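Local coordinates for protein bacteriocin (Streptococcus pyogenes, PDB 2FU2) that probably protects its own producer cell from a bacteriocin, as a small helical immunity protein of the enterocin A immunity family, at residues S12-E17 against K67-L72; E6-L11 against E32-L37. One frame throughout, in Å; residues are numbered along the deposited sequence.

How the contacts relate
Both contacts use helix 4-15, which packs on helix 67-78 through its last turn (contact 1) and on helix 24-40 through its earlier ones (contact 2). Their centres lie about 11 Å apart, each about 7 Å from the centre of the chain, and both lie in the buried interior of this antiparallel helical bundle. Leu72 joins them: its CD2 sits 3.7 Å from CD2 of Leu11, and its CD1 lies 3.9 Å from CB of Ala10. Contact 1 adds a hydrogen-bonded, water-bridged edge to its apolar centre, whereas the side chains of contact 2 are all aliphatic. No active site or pocket is known here, and both belong to the framework of the fold.

Contact 1. Residues S12-E17 against K67-L72; sequences SKVYSE and KSIFDL
The last turn of helix 4-15 and the residues leading to helix 18-21 pack here on the first turns of helix 67-78 in the helical bundle. Val14 and Ser68 carry the contact, with the tail of Lys13 and the carboxylate of Glu17 closing its outer side. Val14 drives its CG2 into helix 67-78: the methyl lies 3.3 Å from the backbone O of Ser68 and 3.6 Å from CD2 of Leu72. Its other branch, CG1, placed anti to the backbone N, meets CD1 of Ile69, the two side chains crossing at about a right angle.

Ser68 holds OG in the crowded position between its own N and carbonyl carbon (chi1 60°). From there the hydroxyl donates to OE2 of Glu17 over 3.1 Å, reaching that oxygen from above the carboxylate plane, 39° out of it. A bend at chi2 (-73°) folds the Glu17 chain so that CG, too, rests against OG. Water 1 ties the same oxygen to the helix start, donating to Glu17 OE2 at 2.8 Å and accepting from Ser68 N at 3.0 Å. OE2 thus takes two bonds. Alongside, CD of Lys13 covers CB of Ser68 at 3.5 Å.

Glu17 also occupies the N-cap position of helix 18-21, whose Ile20 packs on both Val14 and Ile69. Helix 44-60 covers Ile69 with Ile54, Tyr57 and Ile58, and Ile54 also touches Leu72.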
loop_
_atom_site.group_PDB
_atom_site.type_symbol
_atom_site.label_atom_id
_atom_site.label_comp_id
_atom_site.label_asym_id
_atom_site.label_seq_id
_atom_site.Cartn_x
_atom_site.Cartn_y
_atom_site.Cartn_z
ATOM N N SER A 12 -1.919 3.850 -5.358
ATOM C CA SER A 12 -1.519 5.125 -5.969
ATOM C C SER A 12 -1.985 6.263 -5.087
ATOM O O SER A 12 -1.288 7.283 -4.953
ATOM C CB SER A 12 -2.092 5.308 -7.382
ATOM O OG SER A 12 -1.508 4.322 -8.209
ATOM N N LYS A 13 -3.183 6.079 -4.523
ATOM C CA LYS A 13 -3.769 7.016 -3.574
ATOM C C LYS A 13 -2.874 7.184 -2.360
ATOM O O LYS A 13 -2.579 8.293 -1.956
ATOM C CB LYS A 13 -5.146 6.552 -3.134
ATOM C CG LYS A 13 -5.981 7.742 -2.583
ATOM C CD LYS A 13 -7.199 7.302 -1.825
ATOM C CE LYS A 13 -8.367 7.682 -2.561
ATOM N NZ LYS A 13 -8.002 9.039 -3.032
ATOM N N VAL A 14 -2.444 6.080 -1.775
ATOM C CA VAL A 14 -1.445 6.130 -0.693
ATOM C C VAL A 14 -0.111 6.814 -1.122
ATOM O O VAL A 14 0.388 7.766 -0.458
ATOM C CB VAL A 14 -1.154 4.709 -0.137
ATOM C CG1 VAL A 14 0.061 4.724 0.742
ATOM C CG2 VAL A 14 -2.392 4.171 0.614
ATOM N N TYR A 15 0.446 6.348 -2.229
ATOM C CA TYR A 15 1.653 6.968 -2.802
ATOM C C TYR A 15 1.554 8.503 -2.913
ATOM O O TYR A 15 2.455 9.182 -2.522
ATOM C CB TYR A 15 1.962 6.318 -4.163
ATOM C CG TYR A 15 3.113 6.925 -4.918
ATOM C CD1 TYR A 15 4.408 6.490 -4.701
ATOM C CD2 TYR A 15 2.878 7.874 -5.915
ATOM C CE1 TYR A 15 5.450 7.055 -5.350
ATOM C CE2 TYR A 15 3.923 8.436 -6.630
ATOM C CZ TYR A 15 5.219 8.024 -6.340
ATOM O OH TYR A 15 6.271 8.581 -7.029
ATOM N N SER A 16 0.447 9.031 -3.451
ATOM C CA SER A 16 0.295 10.468 -3.613
ATOM C C SER A 16 0.241 11.253 -2.287
ATOM O O SER A 16 0.234 12.472 -2.353
ATOM C CB SER A 16 -0.965 10.813 -4.456
ATOM O OG SER A 16 -2.164 10.461 -3.721
ATOM N N GLU A 17 0.186 10.576 -1.115
ATOM C CA GLU A 17 -0.014 11.250 0.159
ATOM C C GLU A 17 1.250 12.007 0.543
ATOM O O GLU A 17 2.338 11.412 0.559
ATOM C CB GLU A 17 -0.328 10.238 1.276
ATOM C CG GLU A 17 -1.734 9.667 1.242
ATOM C CD GLU A 17 -2.803 10.678 1.675
ATOM O OE1 GLU A 17 -2.518 11.701 2.351
ATOM O OE2 GLU A 17 -3.965 10.432 1.360
ATOM N N LYS A 67 -6.735 8.311 5.719
ATOM C CA LYS A 67 -7.765 7.337 5.392
ATOM C C LYS A 67 -7.282 6.339 4.340
ATOM O O LYS A 67 -7.554 5.136 4.449
ATOM C CB LYS A 67 -9.078 8.023 4.932
ATOM C CG LYS A 67 -10.283 7.062 4.542
ATOM C CD LYS A 67 -11.750 7.634 4.668
ATOM C CE LYS A 67 -12.007 9.017 3.918
ATOM N NZ LYS A 67 -13.453 9.651 3.792
ATOM N N SER A 68 -6.555 6.844 3.330
ATOM C CA SER A 68 -6.150 6.000 2.201
ATOM C C SER A 68 -5.324 4.796 2.639
ATOM O O SER A 68 -5.385 3.729 2.048
ATOM C CB SER A 68 -5.385 6.821 1.161
ATOM O OG SER A 68 -4.212 7.392 1.706
ATOM N N ILE A 69 -4.577 4.965 3.702
ATOM C CA ILE A 69 -3.713 3.905 4.253
ATOM C C ILE A 69 -4.591 2.825 4.839
ATOM O O ILE A 69 -4.423 1.632 4.566
ATOM C CB ILE A 69 -2.748 4.507 5.265
ATOM C CG1 ILE A 69 -1.829 5.507 4.525
ATOM C CG2 ILE A 69 -1.971 3.410 6.056
ATOM C CD1 ILE A 69 -0.331 5.255 4.632
ATOM N N PHE A 70 -5.581 3.252 5.588
ATOM C CA PHE A 70 -6.549 2.305 6.112
ATOM C C PHE A 70 -7.399 1.660 5.038
ATOM O O PHE A 70 -7.741 0.467 5.158
ATOM C CB PHE A 70 -7.419 2.963 7.160
ATOM C CG PHE A 70 -6.701 3.207 8.483
ATOM C CD1 PHE A 70 -6.309 2.131 9.302
ATOM C CD2 PHE A 70 -6.408 4.519 8.907
ATOM C CE1 PHE A 70 -5.635 2.375 10.556
ATOM C CE2 PHE A 70 -5.777 4.773 10.136
ATOM C CZ PHE A 70 -5.381 3.716 10.960
ATOM N N ASP A 71 -7.773 2.443 4.016
ATOM C CA ASP A 71 -8.469 1.920 2.876
ATOM C C ASP A 71 -7.708 0.784 2.143
ATOM O O ASP A 71 -8.214 -0.333 2.019
ATOM C CB ASP A 71 -8.756 3.050 1.887
ATOM C CG ASP A 71 -9.883 3.965 2.332
ATOM O OD1 ASP A 71 -10.571 3.720 3.356
ATOM O OD2 ASP A 71 -10.060 4.977 1.627
ATOM N N LEU A 72 -6.507 1.088 1.642
ATOM C CA LEU A 72 -5.559 0.091 1.183
ATOM C C LEU A 72 -5.390 -1.076 2.143
ATOM O O LEU A 72 -5.486 -2.249 1.759
ATOM C CB LEU A 72 -4.167 0.726 0.946
ATOM C CG LEU A 72 -3.074 -0.212 0.469
ATOM C CD1 LEU A 72 -3.509 -1.061 -0.787
ATOM C CD2 LEU A 72 -1.833 0.615 0.130
HETATM O O HOH W 1 -6.230 9.750 2.866
#

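Contact 2. Residues E6-L11 against E32-L37; sequences EILDAL and ELASQL
Leu37 reaches from helix 24-40 into the surface of helix 4-15 with a single methyl, CD1. That carbon lies 3.5 Å from the backbone N of Leu8 and 3.6 Å from its CB, with CG2 of Ile7 and CD1 of Leu11 a little farther off, so it nests among three residues of one helical face. Its first torsion, -139°, is well away from a staggered value, and this turn carries the isobutyl group over the backbone at Leu8. Ile7 presents CG2, the branch anti to its own N, and crosses Leu37 at about a right angle; Leu11 meets it obliquely.

Leu8 answers in the other direction. With CG anti to the backbone N (chi1 -177°), its CD1 swings across to Ala34, 3.8 Å from CB and 3.4 Å from the carbonyl O. Leu11 meets CB of Ala34 directly with its own CB, at 4.0 Å, while CG, anti to the carbonyl carbon, sends CD1 to within 3.8 Å of Leu37 CD1. The alanine methyl thus touches both Leu8 and Leu11. The CA atoms of Leu8 and Ala34 are 6.0 Å apart, consistent with a small residue at the point of nearest approach. The two helix segments run nearly antiparallel, at 155°, with their axes 9.7 Å apart.

Beyond them, Met42 touches both Ile7 and Leu37, while Leu46 of helix 44-60 packs on Leu37. Every side-chain atom involved is aliphatic, packing on its counterparts and on backbone atoms, and both backbones keep their own helical hydrogen bonds; cohesion here therefore comes from dispersion and the burial of apolar surface, with shape rather than bond direction setting the fit.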
loop_
_atom_site.group_PDB
_atom_site.type_symbol
_atom_site.label_atom_id
_atom_site.label_comp_id
_atom_site.label_asym_id
_atom_site.label_seq_id
_atom_site.Cartn_x
_atom_site.Cartn_y
_atom_site.Cartn_z
ATOM N N GLU A 6 -8.341 -2.070 -8.375
ATOM C CA GLU A 6 -8.781 -1.337 -7.199
ATOM C C GLU A 6 -7.596 -1.270 -6.241
ATOM O O GLU A 6 -7.357 -0.231 -5.616
ATOM C CB GLU A 6 -10.000 -2.005 -6.524
ATOM C CG GLU A 6 -11.213 -1.988 -7.389
ATOM C CD GLU A 6 -12.409 -2.858 -6.903
ATOM O OE1 GLU A 6 -12.226 -4.063 -6.589
ATOM O OE2 GLU A 6 -13.551 -2.328 -6.892
ATOM N N ILE A 7 -6.853 -2.371 -6.126
ATOM C CA ILE A 7 -5.675 -2.377 -5.246
ATOM C C ILE A 7 -4.564 -1.450 -5.809
ATOM O O ILE A 7 -3.925 -0.679 -5.048
ATOM C CB ILE A 7 -5.183 -3.818 -4.983
ATOM C CG1 ILE A 7 -6.355 -4.653 -4.404
ATOM C CG2 ILE A 7 -3.818 -3.842 -4.114
ATOM C CD1 ILE A 7 -5.996 -6.011 -4.017
ATOM N N LEU A 8 -4.377 -1.493 -7.123
ATOM C CA LEU A 8 -3.381 -0.647 -7.767
ATOM C C LEU A 8 -3.748 0.820 -7.553
ATOM O O LEU A 8 -2.887 1.623 -7.133
ATOM C CB LEU A 8 -3.253 -0.972 -9.241
ATOM C CG LEU A 8 -2.190 -0.200 -10.062
ATOM C CD1 LEU A 8 -0.724 -0.282 -9.557
ATOM C CD2 LEU A 8 -2.222 -0.692 -11.542
ATOM N N ASP A 9 -5.032 1.164 -7.760
ATOM C CA ASP A 9 -5.454 2.518 -7.497
ATOM C C ASP A 9 -5.287 2.972 -6.020
ATOM O O ASP A 9 -4.736 4.086 -5.758
ATOM C CB ASP A 9 -6.885 2.744 -7.973
ATOM C CG ASP A 9 -7.002 2.767 -9.495
ATOM O OD1 ASP A 9 -5.957 2.812 -10.173
ATOM O OD2 ASP A 9 -8.148 2.719 -9.999
ATOM N N ALA A 10 -5.744 2.115 -5.074
ATOM C CA ALA A 10 -5.477 2.295 -3.659
ATOM C C ALA A 10 -4.003 2.510 -3.313
ATOM O O ALA A 10 -3.693 3.417 -2.521
ATOM C CB ALA A 10 -6.076 1.140 -2.818
ATOM N N LEU A 11 -3.097 1.711 -3.867
ATOM C CA LEU A 11 -1.631 2.033 -3.763
ATOM C C LEU A 11 -1.285 3.408 -4.258
ATOM O O LEU A 11 -0.441 4.081 -3.621
ATOM C CB LEU A 11 -0.770 1.078 -4.565
ATOM C CG LEU A 11 -0.762 -0.242 -3.839
ATOM C CD1 LEU A 11 -0.568 -1.406 -4.748
ATOM C CD2 LEU A 11 0.343 -0.220 -2.726
ATOM N N GLU A 32 7.354 0.423 -5.469
ATOM C CA GLU A 32 7.824 -0.832 -6.005
ATOM C C GLU A 32 6.763 -1.908 -6.051
ATOM O O GLU A 32 6.688 -2.663 -6.983
ATOM C CB GLU A 32 9.022 -1.334 -5.225
ATOM C CG GLU A 32 10.230 -0.533 -5.486
ATOM C CD GLU A 32 11.526 -1.144 -4.914
ATOM O OE1 GLU A 32 11.581 -2.393 -4.723
ATOM O OE2 GLU A 32 12.500 -0.372 -4.688
ATOM N N LEU A 33 5.974 -1.994 -4.994
ATOM C CA LEU A 33 4.859 -2.879 -4.930
ATOM C C LEU A 33 3.855 -2.531 -6.049
ATOM O O LEU A 33 3.417 -3.431 -6.808
ATOM C CB LEU A 33 4.223 -2.794 -3.524
ATOM C CG LEU A 33 5.224 -3.170 -2.410
ATOM C CD1 LEU A 33 4.698 -3.096 -0.948
ATOM C CD2 LEU A 33 5.785 -4.585 -2.667
ATOM N N ALA A 34 3.496 -1.250 -6.182
ATOM C CA ALA A 34 2.547 -0.844 -7.271
ATOM C C ALA A 34 3.122 -1.198 -8.637
ATOM O O ALA A 34 2.371 -1.667 -9.496
ATOM C CB ALA A 34 2.201 0.592 -7.216
ATOM N N SER A 35 4.440 -1.044 -8.857
ATOM C CA SER A 35 5.012 -1.439 -10.143
ATOM C C SER A 35 4.953 -2.933 -10.377
ATOM O O SER A 35 4.773 -3.374 -11.517
ATOM C CB SER A 35 6.461 -1.010 -10.286
ATOM O OG SER A 35 6.567 0.347 -9.872
ATOM N N GLN A 36 5.152 -3.719 -9.326
ATOM C CA GLN A 36 5.117 -5.153 -9.488
ATOM C C GLN A 36 3.703 -5.597 -9.865
ATOM O O GLN A 36 3.517 -6.437 -10.731
ATOM C CB GLN A 36 5.639 -5.836 -8.231
ATOM C CG GLN A 36 5.486 -7.357 -8.263
ATOM C CD GLN A 36 5.918 -8.055 -6.933
ATOM O OE1 GLN A 36 5.640 -9.265 -6.720
ATOM N NE2 GLN A 36 6.591 -7.294 -6.042
ATOM N N LEU A 37 2.716 -5.022 -9.191
ATOM C CA LEU A 37 1.306 -5.258 -9.470
ATOM C C LEU A 37 0.986 -4.875 -10.901
ATOM O O LEU A 37 0.479 -5.676 -11.688
ATOM C CB LEU A 37 0.444 -4.371 -8.586
ATOM C CG LEU A 37 -0.829 -4.909 -7.953
ATOM C CD1 LEU A 37 -1.725 -3.772 -7.530
ATOM C CD2 LEU A 37 -1.581 -5.869 -8.833
#